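Local structure of aldehyde dehydrogenase (Staphylococcus aureus, 6K0Z) at residues Y112-I117 against T141-P146; L183-F188 against Y204-E209. The protein oxidises the aldehyde 4,4'-diaponeurosporen-4-al to 4,4'-diaponeurosporenoic acid, probably with NAD+ as hydride acceptor, in the biosynthesis of the carotenoid virulence factor staphyloxanthin. The protein carries 1 engineered substitution. All blocks are in the same frame, centred on the assembly; numbering follows the deposited sequence.

Interaction 1: residues Y112-I117 against T141-P146; sequences YGTVLI and TAIIKP. With EDO (1,2-ethanediol), chain D.
The phenol of Tyr112 meets the bound ethanediol, whose O1 lies oblique to the ring and accepts a hydrogen bond from Tyr112 OH at 2.9 Å; the diol is probably left from crystallisation. The ring also meets that of Tyr190, planes at about 40°, and packs on Val414 of the second subunit. The backbones run parallel as neighbouring strands, joined by peptide hydrogen bonds. Val115 O receives Ile143 N at 2.8 Å, and Ile143 O receives Ile117 N at 2.9 Å. Ile117 O then takes Lys145 N at 2.7 Å. The start is less regular: Thr141 N reaches Gly113 O at 3.0 Å, while Val115 N to Thr141 O is weak. Gly113 suits this entry because its backbone angles would jam a side chain against the preceding carbonyl oxygen.

Thr114 and Thr141 share one face, their OG1 atoms hydrogen-bonded at 2.8 Å. Thr141 chi1 (62°) sets OG1 between the backbone N and carbonyl carbon, turned toward Thr114, and Ser18 OG grips it too, so a buried hydroxyl is satisfied. Further on, Leu116 CD1 lies 3.5 Å from Ile143 O. Beta-branched valine and isoleucines suit the extended backbone and fill the interior.

Strands 104-118 and 141-145 belong to a beta-alpha-beta unit. Its connecting helix 126-138 covers the face of Ile117, Ala142 and Ile144 through Leu132. Helix 10-24 lies over the two threonines, and strands 190-194 and 170-172 continue the sheet outward.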
loop_
_atom_site.group_PDB
_atom_site.type_symbol
_atom_site.label_atom_id
_atom_site.label_comp_id
_atom_site.label_asym_id
_atom_site.label_seq_id
_atom_site.Cartn_x
_atom_site.Cartn_y
_atom_site.Cartn_z
ATOM N N TYR A 112 -11.360 -7.007 -0.335
ATOM C CA TYR A 112 -11.813 -5.628 -0.243
ATOM C C TYR A 112 -13.285 -5.504 -0.588
ATOM O O TYR A 112 -14.000 -4.701 0.020
ATOM C CB TYR A 112 -10.987 -4.733 -1.164
ATOM C CG TYR A 112 -9.688 -4.276 -0.557
ATOM C CD1 TYR A 112 -9.661 -3.243 0.379
ATOM C CD2 TYR A 112 -8.484 -4.874 -0.915
ATOM C CE1 TYR A 112 -8.467 -2.822 0.938
ATOM C CE2 TYR A 112 -7.291 -4.465 -0.362
ATOM C CZ TYR A 112 -7.285 -3.446 0.561
ATOM O OH TYR A 112 -6.085 -3.061 1.103
ATOM N N GLY A 113 -13.753 -6.268 -1.568
ATOM C CA GLY A 113 -15.116 -6.100 -2.032
ATOM C C GLY A 113 -15.216 -6.149 -3.541
ATOM O O GLY A 113 -14.910 -7.180 -4.147
ATOM N N THR A 114 -15.657 -5.056 -4.161
ATOM C CA THR A 114 -15.731 -4.958 -5.610
ATOM C C THR A 114 -14.571 -4.111 -6.096
ATOM O O THR A 114 -14.245 -3.084 -5.500
ATOM C CB THR A 114 -17.061 -4.366 -6.080
ATOM O OG1 THR A 114 -18.135 -5.189 -5.601
ATOM C CG2 THR A 114 -17.131 -4.317 -7.607
ATOM N N VAL A 115 -13.966 -4.546 -7.188
ATOM C CA VAL A 115 -12.625 -4.150 -7.577
ATOM C C VAL A 115 -12.639 -3.744 -9.042
ATOM O O VAL A 115 -13.322 -4.371 -9.862
ATOM C CB VAL A 115 -11.642 -5.313 -7.341
ATOM C CG1 VAL A 115 -10.446 -5.216 -8.266
ATOM C CG2 VAL A 115 -11.246 -5.374 -5.863
ATOM N N LEU A 116 -11.885 -2.695 -9.365
ATOM C CA LEU A 116 -11.772 -2.191 -10.724
ATOM C C LEU A 116 -10.375 -2.475 -11.244
ATOM O O LEU A 116 -9.381 -2.201 -10.556
ATOM C CB LEU A 116 -12.051 -0.688 -10.790
ATOM C CG LEU A 116 -11.658 0.037 -12.079
ATOM C CD1 LEU A 116 -12.356 -0.549 -13.301
ATOM C CD2 LEU A 116 -11.980 1.525 -11.958
ATOM N N ILE A 117 -10.299 -3.024 -12.451
ATOM C CA ILE A 117 -9.027 -3.311 -13.105
ATOM C C ILE A 117 -9.039 -2.587 -14.438
ATOM O O ILE A 117 -9.910 -2.848 -15.275
ATOM C CB ILE A 117 -8.809 -4.822 -13.291
ATOM C CG1 ILE A 117 -8.616 -5.494 -11.940
ATOM C CG2 ILE A 117 -7.620 -5.095 -14.204
ATOM C CD1 ILE A 117 -8.533 -6.987 -12.044
ATOM N N THR A 141 -15.196 -9.379 -6.187
ATOM C CA THR A 141 -15.761 -9.253 -7.520
ATOM C C THR A 141 -14.938 -8.245 -8.314
ATOM O O THR A 141 -14.151 -7.475 -7.758
ATOM C CB THR A 141 -17.226 -8.828 -7.461
ATOM O OG1 THR A 141 -17.339 -7.540 -6.844
ATOM C CG2 THR A 141 -18.015 -9.837 -6.660
ATOM N N ALA A 142 -15.101 -8.267 -9.630
ATOM C CA ALA A 142 -14.221 -7.473 -10.470
ATOM C C ALA A 142 -14.981 -6.901 -11.645
ATOM O O ALA A 142 -15.807 -7.582 -12.259
ATOM C CB ALA A 142 -13.038 -8.288 -10.996
ATOM N N ILE A 143 -14.683 -5.644 -11.952
ATOM C CA ILE A 143 -15.098 -5.002 -13.188
ATOM C C ILE A 143 -13.833 -4.617 -13.931
ATOM O O ILE A 143 -12.934 -3.994 -13.351
ATOM C CB ILE A 143 -16.006 -3.790 -12.917
ATOM C CG1 ILE A 143 -17.381 -4.290 -12.476
ATOM C CG2 ILE A 143 -16.116 -2.907 -14.151
ATOM C CD1 ILE A 143 -18.160 -3.287 -11.720
ATOM N N ILE A 144 -13.748 -5.016 -15.198
ATOM C CA ILE A 144 -12.522 -4.940 -15.980
ATOM C C ILE A 144 -12.698 -3.918 -17.088
ATOM O O ILE A 144 -13.702 -3.941 -17.812
ATOM C CB ILE A 144 -12.142 -6.313 -16.559
ATOM C CG1 ILE A 144 -11.662 -7.222 -15.435
ATOM C CG2 ILE A 144 -11.068 -6.170 -17.634
ATOM C CD1 ILE A 144 -11.741 -8.685 -15.761
ATOM N N LYS A 145 -11.720 -3.032 -17.227
ATOM C CA LYS A 145 -11.715 -2.033 -18.291
ATOM C C LYS A 145 -10.524 -2.284 -19.203
ATOM O O LYS A 145 -9.397 -1.862 -18.889
ATOM C CB LYS A 145 -11.664 -0.629 -17.699
ATOM C CG LYS A 145 -11.533 0.474 -18.729
ATOM C CD LYS A 145 -12.674 0.460 -19.712
ATOM C CE LYS A 145 -12.307 1.304 -20.902
ATOM N NZ LYS A 145 -10.884 1.073 -21.294
ATOM N N PRO A 146 -10.702 -2.976 -20.323
ATOM C CA PRO A 146 -9.583 -3.209 -21.238
ATOM C C PRO A 146 -9.474 -2.121 -22.294
ATOM O O PRO A 146 -10.445 -1.446 -22.639
ATOM C CB PRO A 146 -9.946 -4.558 -21.871
ATOM C CG PRO A 146 -11.432 -4.519 -21.938
ATOM C CD PRO A 146 -11.905 -3.714 -20.737
HETATM C C1 EDO D . -4.037 -2.940 4.786
HETATM O O1 EDO D . -4.891 -2.798 3.686
HETATM C C2 EDO D . -4.050 -4.393 5.077
HETATM O O2 EDO D . -3.509 -5.025 3.963
#

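Interaction 2: residues L183-F188 against Y204-E209; sequences LIHLPF and YQAASE
The His185 ring and the Glu209 carboxylate lie close here without forming a hydrogen bond, while an alanine methyl sits over the ring. Ala206 CB is 4.0 Å from the centroid of the His185 ring and 20° off its normal, a CH-pi contact displaced toward the NE2 side of the ring. Glu209 OE1 comes to the ring edge near its plane, 3.8 Å from both NE2 and CD2, but the carboxylate is turned 66° from the ring, and the gap is too long for a hydrogen bond.

Ile184 meets the same methyl. Its chi1 of 60° places CG1 between the backbone N and the carbonyl carbon, which directs the branch at helix 197-209, and CD1 touches Ala206 CB at 3.6 Å. One small residue thus receives two neighbours: alanine suits the place because its methyl lets Ile184 and the imidazole both come close to the helix. Isoleucine fills the buried side, and its other contacts include Ile118 of strand 104-118. His185 and Glu209 are polar and stand at the exposed margin.

Elsewhere on the same helix, Tyr204 and Ser208 pack against the second subunit, where Tyr204 OH is hydrogen-bonded to Val212 O, so helix 197-209 serves both this packing and the dimer interface.

His185 ND1 is hydrogen-bonded to Gln181 O, which fixes the ring's rotation and implies a proton on ND1. NE2 is then the nitrogen whose protonation is left to its surroundings, and the carboxylate of Glu209 beside it would probably favour the charged imidazolium. Any attraction is a loose electrostatic one added to an essentially apolar contact.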
loop_
_atom_site.group_PDB
_atom_site.type_symbol
_atom_site.label_atom_id
_atom_site.label_comp_id
_atom_site.label_asym_id
_atom_site.label_seq_id
_atom_site.Cartn_x
_atom_site.Cartn_y
_atom_site.Cartn_z
ATOM N N LEU A 183 -16.287 4.900 -14.448
ATOM C CA LEU A 183 -15.840 3.860 -13.537
ATOM C C LEU A 183 -15.039 4.450 -12.377
ATOM O O LEU A 183 -15.351 4.193 -11.207
ATOM C CB LEU A 183 -15.038 2.822 -14.317
ATOM C CG LEU A 183 -15.937 1.875 -15.121
ATOM C CD1 LEU A 183 -15.119 1.050 -16.084
ATOM C CD2 LEU A 183 -16.691 0.966 -14.179
ATOM N N ILE A 184 -14.042 5.294 -12.674
ATOM C CA ILE A 184 -13.131 5.730 -11.619
ATOM C C ILE A 184 -13.824 6.592 -10.577
ATOM O O ILE A 184 -13.302 6.740 -9.468
ATOM C CB ILE A 184 -11.915 6.479 -12.188
ATOM C CG1 ILE A 184 -12.355 7.712 -12.967
ATOM C CG2 ILE A 184 -11.074 5.557 -13.047
ATOM C CD1 ILE A 184 -11.207 8.502 -13.547
ATOM N N HIS A 185 -14.984 7.165 -10.894
ATOM C CA HIS A 185 -15.706 7.991 -9.939
ATOM C C HIS A 185 -16.742 7.199 -9.157
ATOM O O HIS A 185 -17.361 7.749 -8.243
ATOM C CB HIS A 185 -16.358 9.180 -10.652
ATOM C CG HIS A 185 -15.374 10.218 -11.098
ATOM N ND1 HIS A 185 -14.910 10.299 -12.392
ATOM C CD2 HIS A 185 -14.745 11.206 -10.412
ATOM C CE1 HIS A 185 -14.051 11.300 -12.491
ATOM N NE2 HIS A 185 -13.930 11.863 -11.302
ATOM N N LEU A 186 -16.926 5.921 -9.482
ATOM C CA LEU A 186 -17.730 5.023 -8.671
ATOM C C LEU A 186 -16.966 4.615 -7.416
ATOM O O LEU A 186 -15.734 4.626 -7.393
ATOM C CB LEU A 186 -18.113 3.785 -9.480
ATOM C CG LEU A 186 -19.138 4.010 -10.592
ATOM C CD1 LEU A 186 -19.372 2.735 -11.374
ATOM C CD2 LEU A 186 -20.432 4.527 -9.997
ATOM N N PRO A 187 -17.710 4.238 -6.295
ATOM C CA PRO A 187 -17.031 3.875 -5.038
ATOM C C PRO A 187 -16.571 2.421 -5.002
ATOM O O PRO A 187 -17.021 1.623 -4.174
ATOM C CB PRO A 187 -18.113 4.168 -3.991
ATOM C CG PRO A 187 -19.371 3.850 -4.690
ATOM C CD PRO A 187 -19.170 4.314 -6.114
ATOM N N PHE A 188 -15.654 2.068 -5.906
ATOM C CA PHE A 188 -15.004 0.764 -5.832
ATOM C C PHE A 188 -14.231 0.626 -4.520
ATOM O O PHE A 188 -13.879 1.614 -3.863
ATOM C CB PHE A 188 -14.039 0.555 -7.000
ATOM C CG PHE A 188 -14.714 0.294 -8.320
ATOM C CD1 PHE A 188 -15.096 -0.992 -8.681
ATOM C CD2 PHE A 188 -14.948 1.330 -9.216
ATOM C CE1 PHE A 188 -15.698 -1.230 -9.900
ATOM C CE2 PHE A 188 -15.551 1.093 -10.433
ATOM C CZ PHE A 188 -15.927 -0.183 -10.775
ATOM N N TYR A 204 -5.819 8.485 -9.951
ATOM C CA TYR A 204 -5.473 8.675 -8.547
ATOM C C TYR A 204 -6.323 9.776 -7.925
ATOM O O TYR A 204 -6.822 9.635 -6.800
ATOM C CB TYR A 204 -3.988 8.997 -8.413
ATOM C CG TYR A 204 -3.442 8.762 -7.026
ATOM C CD1 TYR A 204 -4.134 7.986 -6.110
ATOM C CD2 TYR A 204 -2.240 9.326 -6.627
ATOM C CE1 TYR A 204 -3.640 7.769 -4.839
ATOM C CE2 TYR A 204 -1.743 9.120 -5.358
ATOM C CZ TYR A 204 -2.448 8.338 -4.469
ATOM O OH TYR A 204 -1.968 8.121 -3.206
ATOM N N GLN A 205 -6.510 10.877 -8.650
ATOM C CA GLN A 205 -7.307 11.969 -8.106
ATOM C C GLN A 205 -8.770 11.559 -7.996
ATOM O O GLN A 205 -9.457 11.921 -7.035
ATOM C CB GLN A 205 -7.137 13.223 -8.970
ATOM C CG GLN A 205 -7.604 14.523 -8.314
ATOM C CD GLN A 205 -9.094 14.789 -8.522
ATOM O OE1 GLN A 205 -9.688 14.376 -9.538
ATOM N NE2 GLN A 205 -9.709 15.476 -7.557
ATOM N N ALA A 206 -9.257 10.772 -8.956
ATOM C CA ALA A 206 -10.637 10.314 -8.870
ATOM C C ALA A 206 -10.830 9.370 -7.686
ATOM O O ALA A 206 -11.874 9.406 -7.020
ATOM C CB ALA A 206 -11.051 9.649 -10.182
ATOM N N ALA A 207 -9.829 8.534 -7.390
ATOM C CA ALA A 207 -9.947 7.626 -6.254
ATOM C C ALA A 207 -9.891 8.363 -4.928
ATOM O O ALA A 207 -10.521 7.932 -3.960
ATOM C CB ALA A 207 -8.853 6.561 -6.292
ATOM N N SER A 208 -9.151 9.470 -4.858
ATOM C CA SER A 208 -9.055 10.204 -3.600
ATOM C C SER A 208 -10.418 10.666 -3.104
ATOM O O SER A 208 -10.644 10.725 -1.890
ATOM C CB SER A 208 -8.126 11.405 -3.760
ATOM O OG SER A 208 -8.593 12.257 -4.787
ATOM N N GLU A 209 -11.342 10.971 -4.022
ATOM C CA GLU A 209 -12.630 11.540 -3.629
ATOM C C GLU A 209 -13.456 10.559 -2.803
ATOM O O GLU A 209 -14.204 10.974 -1.907
ATOM C CB GLU A 209 -13.406 11.982 -4.869
ATOM C CG GLU A 209 -12.550 12.715 -5.891
ATOM C CD GLU A 209 -13.356 13.256 -7.068
ATOM O OE1 GLU A 209 -12.746 13.568 -8.125
ATOM O OE2 GLU A 209 -14.595 13.378 -6.937
#

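Overall arrangement
The two contacts follow one another along the chain, interaction 1 closing before interaction 2 opens, with centres 12 Å apart. They share the sheet of the Rossmann-like domain: strand 104-118 pairs with 141-145 on one side and with 190-194 on the other, and 190-194 leads on to 214-217. Phe188 joins them, its CE1 3.7 Å from Ile143 CD1, and Leu183 also rests on Leu116 and Ile143. Segment 183-188 thus packs on the strand pair of interaction 1 while reaching helix 197-209. The side chain of Ile117 lies about 10 Å from that of Glu217, a predicted active-site residue; interaction 2 lies away from such sites, on a helix that also meets the second subunit.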